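Local coordinates for protein AvrRxo1-ORF2 (Xanthomonas oryzae pv. oryzicola, PDB 4Z8T) that binds the type III effector AvrRxo1-ORF1, which carries a polynucleotide kinase domain, and probably serves as its chaperone, at residues K40-L45 and M73-Y78; K50-S55 and H89-L94. All coordinates share one frame; numbering follows the deposited sequence.

Interaction 1 (K40-L45 and M73-Y78); sequences KERFDL and MYYVEY
Residues 40-45 run as an extended linker between helices 6-38 and 45-51, passing the C-terminal end of helix 63-77, whose last turn widens to a pi-type turn at 73-77. The backbones come closest at Phe43 and Tyr74, with CA atoms 7.5 Å apart. Lys40 is the deepest reach: CG lies anti to the backbone N (chi1 176°) and the chain stays extended as far as CE, which it places over one face of the Tyr74 ring; a bend at chi4 (142°) then turns NZ. Lys40 CE sits 3.5 Å from the Tyr74 ring centroid in a CH-pi contact, and Lys40 NZ is 4.2 Å from that centroid, a cation-pi contact almost along the ring normal. Lys40 NZ also donates to Tyr74 O (2.8 Å), approaching above the carbonyl plane, and to water 1, which in turn donates a hydrogen bond to Tyr75 O. A further bond to Val81 O links these last-turn carbonyls, whose helix dipole would be expected to favour the positive charge, to the loop that follows. This lysine bonding joins the linker to the end of helix 63-77 in this all-helical fold. The two tyrosines reach back to the linker. Tyr74 OH donates to Glu41 O at 2.7 Å, with the oxygen near the plane of the ring, at its edge; Tyr75 OH accepts from Phe43 N at 2.9 Å and meets water 2, itself bonded to Lys40 O. Phe43 slides antiparallel past Tyr74, their rings inclined at 43°, Phe43 CD1 lying 3.5 Å from Tyr74 CD2, while Phe43 CB packs against Tyr75 CE2. The helix end also meets AvrRxo1-ORF1, where Tyr78 OH and Glu77 OE2 are hydrogen-bonded to Ser215 OG of that chain.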
loop_
_atom_site.group_PDB
_atom_site.type_symbol
_atom_site.label_atom_id
_atom_site.label_comp_id
_atom_site.label_asym_id
_atom_site.label_seq_id
_atom_site.Cartn_x
_atom_site.Cartn_y
_atom_site.Cartn_z
ATOM N N LYS B 40 6.633 -25.124 4.025
ATOM C CA LYS B 40 5.469 -25.005 4.897
ATOM C C LYS B 40 4.544 -26.205 4.699
ATOM O O LYS B 40 4.329 -26.646 3.570
ATOM C CB LYS B 40 4.739 -23.692 4.582
ATOM C CG LYS B 40 3.439 -23.438 5.345
ATOM C CD LYS B 40 3.073 -21.960 5.217
ATOM C CE LYS B 40 1.701 -21.662 5.780
ATOM N NZ LYS B 40 1.715 -20.348 6.481
ATOM N N GLU B 41 4.017 -26.749 5.794
ATOM C CA GLU B 41 3.127 -27.906 5.727
ATOM C C GLU B 41 1.919 -27.634 4.834
ATOM O O GLU B 41 1.303 -26.565 4.905
ATOM C CB GLU B 41 2.678 -28.323 7.134
ATOM C CG GLU B 41 1.745 -29.522 7.175
ATOM C CD GLU B 41 1.389 -29.934 8.593
ATOM O OE1 GLU B 41 1.967 -29.369 9.549
ATOM O OE2 GLU B 41 0.531 -30.830 8.753
ATOM N N ARG B 42 1.599 -28.591 3.973
ATOM C CA ARG B 42 0.469 -28.465 3.064
ATOM C C ARG B 42 -0.842 -28.332 3.834
ATOM O O ARG B 42 -1.078 -29.078 4.786
ATOM C CB ARG B 42 0.389 -29.689 2.162
ATOM C CG ARG B 42 -0.729 -29.614 1.155
ATOM C CD ARG B 42 -0.188 -29.289 -0.220
ATOM N NE ARG B 42 0.731 -30.327 -0.679
ATOM C CZ ARG B 42 1.124 -30.478 -1.940
ATOM N NH1 ARG B 42 0.676 -29.658 -2.884
ATOM N NH2 ARG B 42 1.964 -31.455 -2.259
ATOM N N PHE B 43 -1.701 -27.400 3.425
ATOM C CA PHE B 43 -2.943 -27.196 4.161
ATOM C C PHE B 43 -3.903 -28.373 4.028
ATOM O O PHE B 43 -4.257 -28.789 2.918
ATOM C CB PHE B 43 -3.650 -25.897 3.777
ATOM C CG PHE B 43 -4.858 -25.613 4.626
ATOM C CD1 PHE B 43 -4.711 -25.121 5.916
ATOM C CD2 PHE B 43 -6.134 -25.871 4.152
ATOM C CE1 PHE B 43 -5.817 -24.878 6.711
ATOM C CE2 PHE B 43 -7.243 -25.627 4.943
ATOM C CZ PHE B 43 -7.082 -25.131 6.220
ATOM N N ASP B 44 -4.334 -28.871 5.187
ATOM C CA ASP B 44 -5.162 -30.063 5.309
ATOM C C ASP B 44 -6.283 -29.734 6.295
ATOM O O ASP B 44 -6.076 -29.792 7.505
ATOM C CB ASP B 44 -4.289 -31.211 5.841
ATOM C CG ASP B 44 -5.040 -32.527 6.001
ATOM O OD1 ASP B 44 -6.158 -32.546 6.565
ATOM O OD2 ASP B 44 -4.481 -33.564 5.588
ATOM N N LEU B 45 -7.459 -29.387 5.776
ATOM C CA LEU B 45 -8.581 -28.963 6.621
ATOM C C LEU B 45 -8.997 -30.044 7.618
ATOM O O LEU B 45 -9.265 -29.757 8.787
ATOM C CB LEU B 45 -9.783 -28.542 5.766
ATOM C CG LEU B 45 -11.030 -28.124 6.554
ATOM C CD1 LEU B 45 -10.736 -26.903 7.424
ATOM C CD2 LEU B 45 -12.226 -27.867 5.640
HETATM N N MSE B 73 -6.424 -18.052 5.204
HETATM C CA MSE B 73 -5.825 -17.496 6.415
HETATM C C MSE B 73 -4.450 -18.108 6.681
HETATM O O MSE B 73 -3.482 -17.411 6.959
HETATM C CB MSE B 73 -6.747 -17.702 7.624
HETATM C CG MSE B 73 -6.172 -17.163 8.904
HETATM SE SE MSE B 73 -7.368 -17.577 10.390
HETATM C CE MSE B 73 -8.919 -16.675 9.715
ATOM N N TYR B 74 -4.366 -19.427 6.554
ATOM C CA TYR B 74 -3.132 -20.149 6.810
ATOM C C TYR B 74 -1.991 -19.636 5.930
ATOM O O TYR B 74 -0.898 -19.342 6.416
ATOM C CB TYR B 74 -3.392 -21.633 6.542
ATOM C CG TYR B 74 -2.208 -22.565 6.712
ATOM C CD1 TYR B 74 -1.614 -22.752 7.949
ATOM C CD2 TYR B 74 -1.711 -23.278 5.631
ATOM C CE1 TYR B 74 -0.547 -23.622 8.105
ATOM C CE2 TYR B 74 -0.649 -24.148 5.778
ATOM C CZ TYR B 74 -0.072 -24.313 7.013
ATOM O OH TYR B 74 0.986 -25.176 7.163
ATOM N N TYR B 75 -2.264 -19.507 4.639
ATOM C CA TYR B 75 -1.221 -19.152 3.684
ATOM C C TYR B 75 -0.962 -17.657 3.584
ATOM O O TYR B 75 0.187 -17.244 3.487
ATOM C CB TYR B 75 -1.548 -19.690 2.297
ATOM C CG TYR B 75 -1.287 -21.176 2.168
ATOM C CD1 TYR B 75 -0.017 -21.692 2.387
ATOM C CD2 TYR B 75 -2.306 -22.049 1.825
ATOM C CE1 TYR B 75 0.230 -23.053 2.268
ATOM C CE2 TYR B 75 -2.070 -23.418 1.701
ATOM C CZ TYR B 75 -0.797 -23.903 1.927
ATOM O OH TYR B 75 -0.538 -25.251 1.817
ATOM N N VAL B 76 -2.026 -16.859 3.588
ATOM C CA VAL B 76 -1.886 -15.424 3.325
ATOM C C VAL B 76 -1.628 -14.623 4.590
ATOM O O VAL B 76 -0.769 -13.740 4.610
ATOM C CB VAL B 76 -3.112 -14.870 2.601
ATOM C CG1 VAL B 76 -2.957 -13.380 2.350
ATOM C CG2 VAL B 76 -3.301 -15.589 1.288
ATOM N N GLU B 77 -2.353 -14.936 5.658
ATOM C CA GLU B 77 -2.231 -14.140 6.878
ATOM C C GLU B 77 -1.130 -14.592 7.817
ATOM O O GLU B 77 -0.627 -13.798 8.605
ATOM C CB GLU B 77 -3.553 -14.127 7.633
ATOM C CG GLU B 77 -4.658 -13.384 6.950
ATOM C CD GLU B 77 -5.890 -13.340 7.825
ATOM O OE1 GLU B 77 -6.963 -13.803 7.377
ATOM O OE2 GLU B 77 -5.776 -12.853 8.977
ATOM N N TYR B 78 -0.755 -15.868 7.751
ATOM C CA TYR B 78 0.270 -16.382 8.659
ATOM C C TYR B 78 1.377 -17.094 7.896
ATOM O O TYR B 78 1.570 -18.309 8.055
ATOM C CB TYR B 78 -0.361 -17.284 9.734
ATOM C CG TYR B 78 -1.359 -16.525 10.586
ATOM C CD1 TYR B 78 -0.955 -15.851 11.731
ATOM C CD2 TYR B 78 -2.695 -16.446 10.217
ATOM C CE1 TYR B 78 -1.855 -15.137 12.495
ATOM C CE2 TYR B 78 -3.608 -15.732 10.975
ATOM C CZ TYR B 78 -3.176 -15.080 12.115
ATOM O OH TYR B 78 -4.072 -14.365 12.868
HETATM O O HOH W 1 2.171 -18.936 3.811
HETATM O O HOH W 2 2.454 -25.573 1.624
#

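Interaction 2 (K50-S55 and H89-L94); sequences KICDTS and HIVETL
The chain leaving helix 45-51 opens into an extended path at Cys52 and runs past helix 84-94, the two backbones drawing nearest at Cys52 and Glu92, whose CA atoms are 6.5 Å apart. This surface contact joins the exit of helix 45-51 to helix 84-94 in the all-helical domain. Cys52 points toward the helix. Its SG takes the crowded position between the backbone N and the carbonyl carbon (chi1 64°), which sets the sulfur beside Val91: Cys52 SG lies 3.9 Å from Val91 CG1 and about as far from Val91 CB. Val91 CG1, anti to its own backbone N, also touches Asp53 O at 4.0 Å, so this one methyl meets both Cys52 SG and the Asp53 carbonyl oxygen. Val91 is buried, and it also packs on Tyr70 of helix 63-77, placing that helix beside the contact. Glu92 comes from the more exposed flank. Glu92 CG rests 3.8 Å from Cys52 CB, and the extended remainder of the side chain takes the carboxylate alongside the linker, Glu92 OE2 ending 3.0 Å from Ile51 O. Beyond Cys52 the linker is shaped from within: Asp53 OD1 accepts from Ser55 N at 2.9 Å, an Asx turn in which the N-H meets the carboxylate from above its plane. Asp53 and Ser55 also pack on Pro20 of the AvrRxo1-ORF1 chain. No hydrogen bond crosses between the two segments. The contact therefore rests largely on van der Waals touching of Cys52 with Val91 and with the aliphatic part of Glu92, while the approach of Glu92 OE2 to Ile51 O brings two acceptors together and, if the carboxylate is charged, probably costs electrostatic energy.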
loop_
_atom_site.group_PDB
_atom_site.type_symbol
_atom_site.label_atom_id
_atom_site.label_comp_id
_atom_site.label_asym_id
_atom_site.label_seq_id
_atom_site.Cartn_x
_atom_site.Cartn_y
_atom_site.Cartn_z
ATOM N N LYS B 50 -9.156 -31.800 13.410
ATOM C CA LYS B 50 -8.909 -32.756 14.485
ATOM C C LYS B 50 -8.446 -32.060 15.754
ATOM O O LYS B 50 -8.767 -32.487 16.863
ATOM C CB LYS B 50 -7.833 -33.762 14.074
ATOM C CG LYS B 50 -8.349 -34.975 13.338
ATOM C CD LYS B 50 -7.464 -36.190 13.600
ATOM C CE LYS B 50 -6.803 -36.668 12.324
ATOM N NZ LYS B 50 -7.656 -36.350 11.146
ATOM N N ILE B 51 -7.689 -30.984 15.575
ATOM C CA ILE B 51 -6.971 -30.344 16.671
ATOM C C ILE B 51 -7.665 -29.044 17.113
ATOM O O ILE B 51 -7.368 -28.490 18.176
ATOM C CB ILE B 51 -5.482 -30.139 16.273
ATOM C CG1 ILE B 51 -4.793 -31.501 16.112
ATOM C CG2 ILE B 51 -4.728 -29.287 17.279
ATOM C CD1 ILE B 51 -3.585 -31.710 17.034
ATOM N N CYS B 52 -8.621 -28.580 16.314
ATOM C CA CYS B 52 -9.426 -27.423 16.702
ATOM C C CYS B 52 -10.766 -27.371 15.982
ATOM O O CYS B 52 -11.000 -28.092 15.010
ATOM C CB CYS B 52 -8.663 -26.115 16.463
ATOM S SG CYS B 52 -8.294 -25.784 14.725
ATOM N N ASP B 53 -11.636 -26.494 16.471
ATOM C CA ASP B 53 -12.971 -26.325 15.923
ATOM C C ASP B 53 -13.007 -25.186 14.914
ATOM O O ASP B 53 -12.726 -24.037 15.258
ATOM C CB ASP B 53 -13.955 -26.029 17.053
ATOM C CG ASP B 53 -15.375 -25.854 16.561
ATOM O OD1 ASP B 53 -15.714 -26.410 15.497
ATOM O OD2 ASP B 53 -16.158 -25.174 17.255
ATOM N N THR B 54 -13.363 -25.511 13.674
ATOM C CA THR B 54 -13.494 -24.521 12.611
ATOM C C THR B 54 -14.959 -24.209 12.334
ATOM O O THR B 54 -15.284 -23.477 11.396
ATOM C CB THR B 54 -12.865 -25.026 11.303
ATOM O OG1 THR B 54 -13.444 -26.289 10.946
ATOM C CG2 THR B 54 -11.358 -25.177 11.456
ATOM N N SER B 55 -15.839 -24.763 13.159
ATOM C CA SER B 55 -17.267 -24.720 12.879
ATOM C C SER B 55 -17.933 -23.396 13.246
ATOM O O SER B 55 -18.996 -23.073 12.711
ATOM C CB SER B 55 -17.971 -25.871 13.595
ATOM O OG SER B 55 -19.264 -26.083 13.070
ATOM N N HIS B 89 -3.348 -23.404 17.208
ATOM C CA HIS B 89 -3.309 -22.504 18.355
ATOM C C HIS B 89 -3.875 -21.133 18.001
ATOM O O HIS B 89 -4.579 -20.518 18.805
ATOM C CB HIS B 89 -1.878 -22.356 18.870
ATOM C CG HIS B 89 -1.314 -23.610 19.461
ATOM N ND1 HIS B 89 -2.064 -24.756 19.634
ATOM C CD2 HIS B 89 -0.074 -23.899 19.919
ATOM C CE1 HIS B 89 -1.306 -25.696 20.174
ATOM N NE2 HIS B 89 -0.096 -25.200 20.358
ATOM N N ILE B 90 -3.544 -20.656 16.803
ATOM C CA ILE B 90 -4.065 -19.391 16.299
ATOM C C ILE B 90 -5.586 -19.439 16.217
ATOM O O ILE B 90 -6.273 -18.559 16.742
ATOM C CB ILE B 90 -3.515 -19.090 14.893
ATOM C CG1 ILE B 90 -1.989 -18.972 14.921
ATOM C CG2 ILE B 90 -4.175 -17.839 14.306
ATOM C CD1 ILE B 90 -1.478 -17.765 15.662
ATOM N N VAL B 91 -6.108 -20.471 15.556
ATOM C CA VAL B 91 -7.546 -20.614 15.349
ATOM C C VAL B 91 -8.304 -20.657 16.676
ATOM O O VAL B 91 -9.369 -20.042 16.819
ATOM C CB VAL B 91 -7.859 -21.861 14.497
ATOM C CG1 VAL B 91 -9.355 -22.092 14.402
ATOM C CG2 VAL B 91 -7.269 -21.698 13.105
ATOM N N GLU B 92 -7.737 -21.372 17.646
ATOM C CA GLU B 92 -8.319 -21.465 18.985
ATOM C C GLU B 92 -8.354 -20.107 19.677
ATOM O O GLU B 92 -9.328 -19.781 20.357
ATOM C CB GLU B 92 -7.541 -22.467 19.841
ATOM C CG GLU B 92 -7.710 -23.918 19.417
ATOM C CD GLU B 92 -6.612 -24.809 19.969
ATOM O OE1 GLU B 92 -5.645 -24.276 20.560
ATOM O OE2 GLU B 92 -6.712 -26.043 19.809
ATOM N N THR B 93 -7.286 -19.331 19.505
ATOM C CA THR B 93 -7.221 -17.962 20.016
ATOM C C THR B 93 -8.339 -17.121 19.397
ATOM O O THR B 93 -9.030 -16.371 20.098
ATOM C CB THR B 93 -5.849 -17.311 19.714
ATOM O OG1 THR B 93 -4.811 -17.998 20.429
ATOM C CG2 THR B 93 -5.833 -15.848 20.119
ATOM N N LEU B 94 -8.534 -17.263 18.087
ATOM C CA LEU B 94 -9.557 -16.494 17.387
ATOM C C LEU B 94 -10.962 -16.742 17.914
ATOM O O LEU B 94 -11.780 -15.828 17.960
ATOM C CB LEU B 94 -9.527 -16.765 15.885
ATOM C CG LEU B 94 -8.291 -16.300 15.125
ATOM C CD1 LEU B 94 -8.508 -16.526 13.640
ATOM C CD2 LEU B 94 -8.011 -14.838 15.398
#

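How the interactions relate
From the N terminus the long helix 6-38 leads into residues 40-45, helix 45-51 follows, and the chain leaves it through residues 50-55. Helix 63-77 then returns to the first linker, where residues 73-78 close the loop of interaction 1; helix 84-94 next brings residues 89-94 to the second linker and closes that of interaction 2. The segments alternate, so the two closures cross rather than nest. Interaction 1 ties the 40-45 linker to helix 63-77, and interaction 2 ties the 50-55 linker to helix 84-94. Their centres lie about 13 Å apart, and they touch directly where Met73 SE packs on Leu94 CD1 and Tyr78 CZ on Ile90 CG2.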